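Local coordinates for protein minor fimbrium subunit Mfa5 (Porphyromonas gingivalis ATCC 33277, PDB 6TO1) that serves as an accessory subunit of the minor fimbriae, which mediate biofilm formation and adhesion to host cells and to other oral bacteria, at residues A322-V326 with Y337-C341; L495-D499 with S629-P633. All coordinates share one frame; numbering follows the deposited sequence. Where two conformers were deposited one is given.

Contact 1: A322-V326 with Y337-C341; sequences AGALV and YYFPC
V326 and Y338 face each other as an antiparallel hydrogen-bonded pair. V326 N donates to Y338 O at 2.9 Å with an N-H...O angle of 162°. Y338 N returns a more bent bond to V326 O at 2.8 Å. Both carbonyls also take a CA-H...O contact, from L325 CA to Y338 O and from Y337 CA to V326 O. V326 and Y338 put their side chains on one face of the sheet, CB to CB at 4.1 Å. L325 CD2 meets F339 CD1 at 3.9 Å, and the two side chains cross obliquely. F339 CG is anti to the backbone N (chi1 -179°), which sets the ring edge near A324 O. Strand 326-327 is an outermost strand of a small four-stranded mixed sheet and pairs there with strand 336-338. The side chain of A324 is about 10 Å from the bound magnesium ion. F339 is the N-cap of helix 340-353. P340 CD packs on A324 O at 3.3 Å. A water donates to A324 O at 2.8 Å and accepts from C341 N at 2.9 Å, linking loop and helix. Farther out, V266 of helix 262-272 touches L325 and F339. Y338 OH hydrogen-bonds to E328 OE1, and its ring meets F252 edge-to-face.

Contact 2: L495-D499 with S629-P633; sequences LGGFD and SWKKP
F498 and W630 form a T-shaped pair and bury most of the surface in this contact. The edge of the six-membered ring of W630 points at the face of F498. The centroids lie 4.9 Å apart and the planes are inclined at 64°. W630 CZ3 sits over the centre of the phenyl ring, 3.5 Å above its plane. The shortest distance is 3.6 Å, from W630 CZ3 to F498 CE2. W630 CG stands between the backbone N and the carbonyl carbon (chi1 71°), and from there the indole extends to the other segment. W630 CH2 reaches the two glycines before F498, 3.7 Å from G496 O and 3.9 Å from G497 CA. K631 is the third partner. Its CA is 3.9 Å from F498 CZ. In the conformer given, K631 CG lies over one face of the indole. No hydrogen bond joins the two segments, so the contact rests on packing. The indole is also held by its nitrogen, since W630 NE1 hydrogen-bonds to E589 OE1. W630 O is buried and has no partner in the model. Helix 475-480 adds I478, which touches both F498 and P633. The turn that carries W630 is closed by S629. Its OG accepts from K632 N at 3.0 Å, the bond of an ST motif. Strand 498-499 precedes strand 501-510 of the six-stranded antiparallel sheet, while 629-633 leads into strand 634-643 of the later mixed sheet. The aromatic pair thus spans the junction of two sheet regions, probably an interface between domains.

Overall arrangement
Contact 1 comes first along the chain. It closes a short loop, with ten residues between its segments, and ties strand 326-327 to strand 336-338 and the start of helix 340-353. That helix leads on to strand 357-362 of the six-stranded mixed sheet. Contact 2 opens later and closes a much longer loop of 129 residues. It joins strand 498-499 to the turn before strand 634-643, near the end of the modelled chain. The contacts follow in series and neither nest nor cross. They lie on opposite sides of the chain's centre. The nearest atoms of contact 1 and contact 2 are about 70 Å apart.

Contact 1: A322-V326 with Y337-C341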
loop_
_atom_site.group_PDB
_atom_site.type_symbol
_atom_site.label_atom_id
_atom_site.label_comp_id
_atom_site.label_asym_id
_atom_site.label_seq_id
_atom_site.Cartn_x
_atom_site.Cartn_y
_atom_site.Cartn_z
ATOM N N ALA A 322 -40.702 34.981 -0.815
ATOM C CA ALA A 322 -40.619 33.594 -0.352
ATOM C C ALA A 322 -40.499 33.620 1.163
ATOM O O ALA A 322 -41.044 34.523 1.797
ATOM C CB ALA A 322 -39.455 32.869 -1.013
ATOM N N GLY A 323 -39.796 32.673 1.764
ATOM C CA GLY A 323 -39.822 32.562 3.210
ATOM C C GLY A 323 -39.556 31.135 3.666
ATOM O O GLY A 323 -39.469 30.208 2.869
ATOM N N ALA A 324 -39.426 30.984 4.991
ATOM C CA ALA A 324 -39.311 29.654 5.596
ATOM C C ALA A 324 -40.491 28.776 5.227
ATOM O O ALA A 324 -40.341 27.553 5.091
ATOM C CB ALA A 324 -39.203 29.778 7.112
ATOM N N LEU A 325 -41.664 29.383 5.037
ATOM C CA LEU A 325 -42.829 28.725 4.458
ATOM C C LEU A 325 -43.352 29.618 3.344
ATOM O O LEU A 325 -43.442 30.844 3.517
ATOM C CB LEU A 325 -43.922 28.483 5.483
ATOM C CG LEU A 325 -43.636 27.424 6.551
ATOM C CD1 LEU A 325 -44.819 27.425 7.517
ATOM C CD2 LEU A 325 -43.369 26.069 5.953
ATOM N N VAL A 326 -43.685 29.020 2.200
ATOM C CA VAL A 326 -44.241 29.763 1.072
ATOM C C VAL A 326 -45.652 29.253 0.806
ATOM O O VAL A 326 -45.861 28.112 0.367
ATOM C CB VAL A 326 -43.371 29.662 -0.178
ATOM C CG1 VAL A 326 -43.924 30.620 -1.288
ATOM C CG2 VAL A 326 -41.944 30.034 0.119
ATOM N N TYR A 337 -48.081 24.776 2.286
ATOM C CA TYR A 337 -46.942 25.685 2.254
ATOM C C TYR A 337 -45.720 24.937 1.762
ATOM O O TYR A 337 -45.423 23.852 2.276
ATOM C CB TYR A 337 -46.625 26.263 3.643
ATOM C CG TYR A 337 -47.798 26.968 4.248
ATOM C CD1 TYR A 337 -47.955 28.338 4.097
ATOM C CD2 TYR A 337 -48.778 26.256 4.901
ATOM C CE1 TYR A 337 -49.051 28.988 4.606
ATOM C CE2 TYR A 337 -49.883 26.895 5.412
ATOM C CZ TYR A 337 -50.007 28.256 5.259
ATOM O OH TYR A 337 -51.138 28.870 5.784
ATOM N N TYR A 338 -45.017 25.506 0.778
ATOM C CA TYR A 338 -43.689 25.001 0.450
ATOM C C TYR A 338 -42.766 25.266 1.638
ATOM O O TYR A 338 -42.885 26.280 2.333
ATOM C CB TYR A 338 -43.163 25.651 -0.832
ATOM C CG TYR A 338 -44.050 25.362 -2.043
ATOM C CD1 TYR A 338 -43.930 24.176 -2.763
ATOM C CD2 TYR A 338 -45.023 26.278 -2.445
ATOM C CE1 TYR A 338 -44.763 23.906 -3.841
ATOM C CE2 TYR A 338 -45.828 26.036 -3.544
ATOM C CZ TYR A 338 -45.720 24.843 -4.211
ATOM O OH TYR A 338 -46.532 24.588 -5.295
ATOM N N PHE A 339 -41.857 24.330 1.882
ATOM C CA PHE A 339 -41.009 24.287 3.067
ATOM C C PHE A 339 -39.575 24.125 2.585
ATOM O O PHE A 339 -39.082 22.996 2.431
ATOM C CB PHE A 339 -41.474 23.143 3.970
ATOM C CG PHE A 339 -40.703 22.992 5.257
ATOM C CD1 PHE A 339 -39.988 24.040 5.813
ATOM C CD2 PHE A 339 -40.726 21.781 5.907
ATOM C CE1 PHE A 339 -39.290 23.872 6.987
ATOM C CE2 PHE A 339 -40.042 21.590 7.083
ATOM C CZ PHE A 339 -39.313 22.639 7.629
ATOM N N PRO A 340 -38.883 25.231 2.292
ATOM C CA PRO A 340 -37.535 25.100 1.703
ATOM C C PRO A 340 -36.549 24.273 2.494
ATOM O O PRO A 340 -35.693 23.621 1.873
ATOM C CB PRO A 340 -37.085 26.568 1.556
ATOM C CG PRO A 340 -38.349 27.254 1.163
ATOM C CD PRO A 340 -39.428 26.593 2.055
ATOM N N CYS A 341 -36.626 24.235 3.831
ATOM C CA CYS A 341 -35.714 23.379 4.562
ATOM C C CYS A 341 -35.897 21.915 4.155
ATOM O O CYS A 341 -34.920 21.178 4.001
ATOM C CB CYS A 341 -35.913 23.511 6.070
ATOM S SG CYS A 341 -35.312 24.995 6.876
HETATM O O HOH W 1 -37.786 26.543 5.232
#

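Contact 2: L495-D499 with S629-P633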
loop_
_atom_site.group_PDB
_atom_site.type_symbol
_atom_site.label_atom_id
_atom_site.label_comp_id
_atom_site.label_asym_id
_atom_site.label_seq_id
_atom_site.Cartn_x
_atom_site.Cartn_y
_atom_site.Cartn_z
ATOM N N LEU A 495 29.246 -11.153 -12.085
ATOM C CA LEU A 495 28.638 -11.406 -13.379
ATOM C C LEU A 495 29.182 -12.688 -13.994
ATOM O O LEU A 495 30.383 -12.948 -13.961
ATOM C CB LEU A 495 28.910 -10.241 -14.325
ATOM C CG LEU A 495 28.454 -8.883 -13.804
ATOM C CD1 LEU A 495 28.873 -7.791 -14.773
ATOM C CD2 LEU A 495 26.950 -8.897 -13.615
ATOM N N GLY A 496 28.292 -13.478 -14.585
ATOM C CA GLY A 496 28.675 -14.737 -15.188
ATOM C C GLY A 496 28.886 -15.892 -14.226
ATOM O O GLY A 496 29.326 -16.961 -14.655
ATOM N N GLY A 497 28.587 -15.719 -12.949
ATOM C CA GLY A 497 28.812 -16.756 -11.966
ATOM C C GLY A 497 27.701 -17.781 -11.935
ATOM O O GLY A 497 26.827 -17.851 -12.810
ATOM N N PHE A 498 27.756 -18.601 -10.895
ATOM C CA PHE A 498 26.742 -19.597 -10.629
ATOM C C PHE A 498 25.527 -18.925 -10.017
ATOM O O PHE A 498 25.678 -18.028 -9.184
ATOM C CB PHE A 498 27.259 -20.622 -9.638
ATOM C CG PHE A 498 28.389 -21.479 -10.164
ATOM C CD1 PHE A 498 28.293 -22.071 -11.403
ATOM C CD2 PHE A 498 29.503 -21.732 -9.376
ATOM C CE1 PHE A 498 29.297 -22.868 -11.882
ATOM C CE2 PHE A 498 30.525 -22.549 -9.835
ATOM C CZ PHE A 498 30.422 -23.114 -11.099
ATOM N N ASP A 499 24.342 -19.416 -10.371
ATOM C CA ASP A 499 23.130 -19.012 -9.664
ATOM C C ASP A 499 23.212 -19.382 -8.183
ATOM O O ASP A 499 23.607 -20.499 -7.837
ATOM C CB ASP A 499 21.910 -19.720 -10.233
ATOM C CG ASP A 499 21.330 -19.023 -11.458
ATOM O OD1 ASP A 499 21.039 -17.813 -11.389
ATOM O OD2 ASP A 499 21.153 -19.717 -12.472
ATOM N N SER A 629 40.009 -23.823 -9.831
ATOM C CA SER A 629 39.409 -22.577 -10.303
ATOM C C SER A 629 38.110 -22.356 -9.538
ATOM O O SER A 629 37.654 -23.225 -8.794
ATOM C CB SER A 629 39.099 -22.615 -11.794
ATOM O OG SER A 629 37.997 -23.507 -12.033
ATOM N N TRP A 630 37.467 -21.213 -9.783
ATOM C CA TRP A 630 36.170 -20.970 -9.156
ATOM C C TRP A 630 35.097 -21.932 -9.639
ATOM O O TRP A 630 34.138 -22.187 -8.899
ATOM C CB TRP A 630 35.740 -19.524 -9.374
ATOM C CG TRP A 630 35.331 -19.121 -10.732
ATOM C CD1 TRP A 630 36.093 -18.487 -11.663
ATOM C CD2 TRP A 630 34.020 -19.232 -11.291
ATOM N NE1 TRP A 630 35.348 -18.216 -12.784
ATOM C CE2 TRP A 630 34.072 -18.676 -12.583
ATOM C CE3 TRP A 630 32.809 -19.774 -10.829
ATOM C CZ2 TRP A 630 32.960 -18.630 -13.423
ATOM C CZ3 TRP A 630 31.697 -19.727 -11.668
ATOM C CH2 TRP A 630 31.786 -19.158 -12.951
ATOM N N LYS A 631 35.250 -22.507 -10.829
ATOM C CA LYS A 631 34.299 -23.504 -11.301
ATOM C C LYS A 631 34.669 -24.924 -10.899
ATOM O O LYS A 631 33.795 -25.796 -10.859
ATOM C CB LYS A 631 34.171 -23.438 -12.825
ATOM C CG LYS A 631 33.749 -22.078 -13.356
ATOM C CD LYS A 631 33.648 -22.088 -14.881
ATOM C CE LYS A 631 32.226 -22.370 -15.357
ATOM N NZ LYS A 631 31.717 -23.678 -14.895
ATOM N N LYS A 632 35.940 -25.189 -10.620
ATOM C CA LYS A 632 36.402 -26.525 -10.246
ATOM C C LYS A 632 37.344 -26.325 -9.067
ATOM O O LYS A 632 38.569 -26.284 -9.225
ATOM C CB LYS A 632 37.088 -27.214 -11.429
ATOM C CG LYS A 632 36.133 -27.541 -12.576
ATOM C CD LYS A 632 35.024 -28.505 -12.141
ATOM C CE LYS A 632 34.038 -28.781 -13.301
ATOM N NZ LYS A 632 32.875 -29.575 -12.797
ATOM N N PRO A 633 36.797 -26.165 -7.862
ATOM C CA PRO A 633 37.582 -25.602 -6.755
ATOM C C PRO A 633 38.195 -26.613 -5.806
ATOM O O PRO A 633 38.757 -26.184 -4.795
ATOM C CB PRO A 633 36.516 -24.781 -6.019
ATOM C CG PRO A 633 35.314 -25.701 -6.090
ATOM C CD PRO A 633 35.349 -26.195 -7.544
#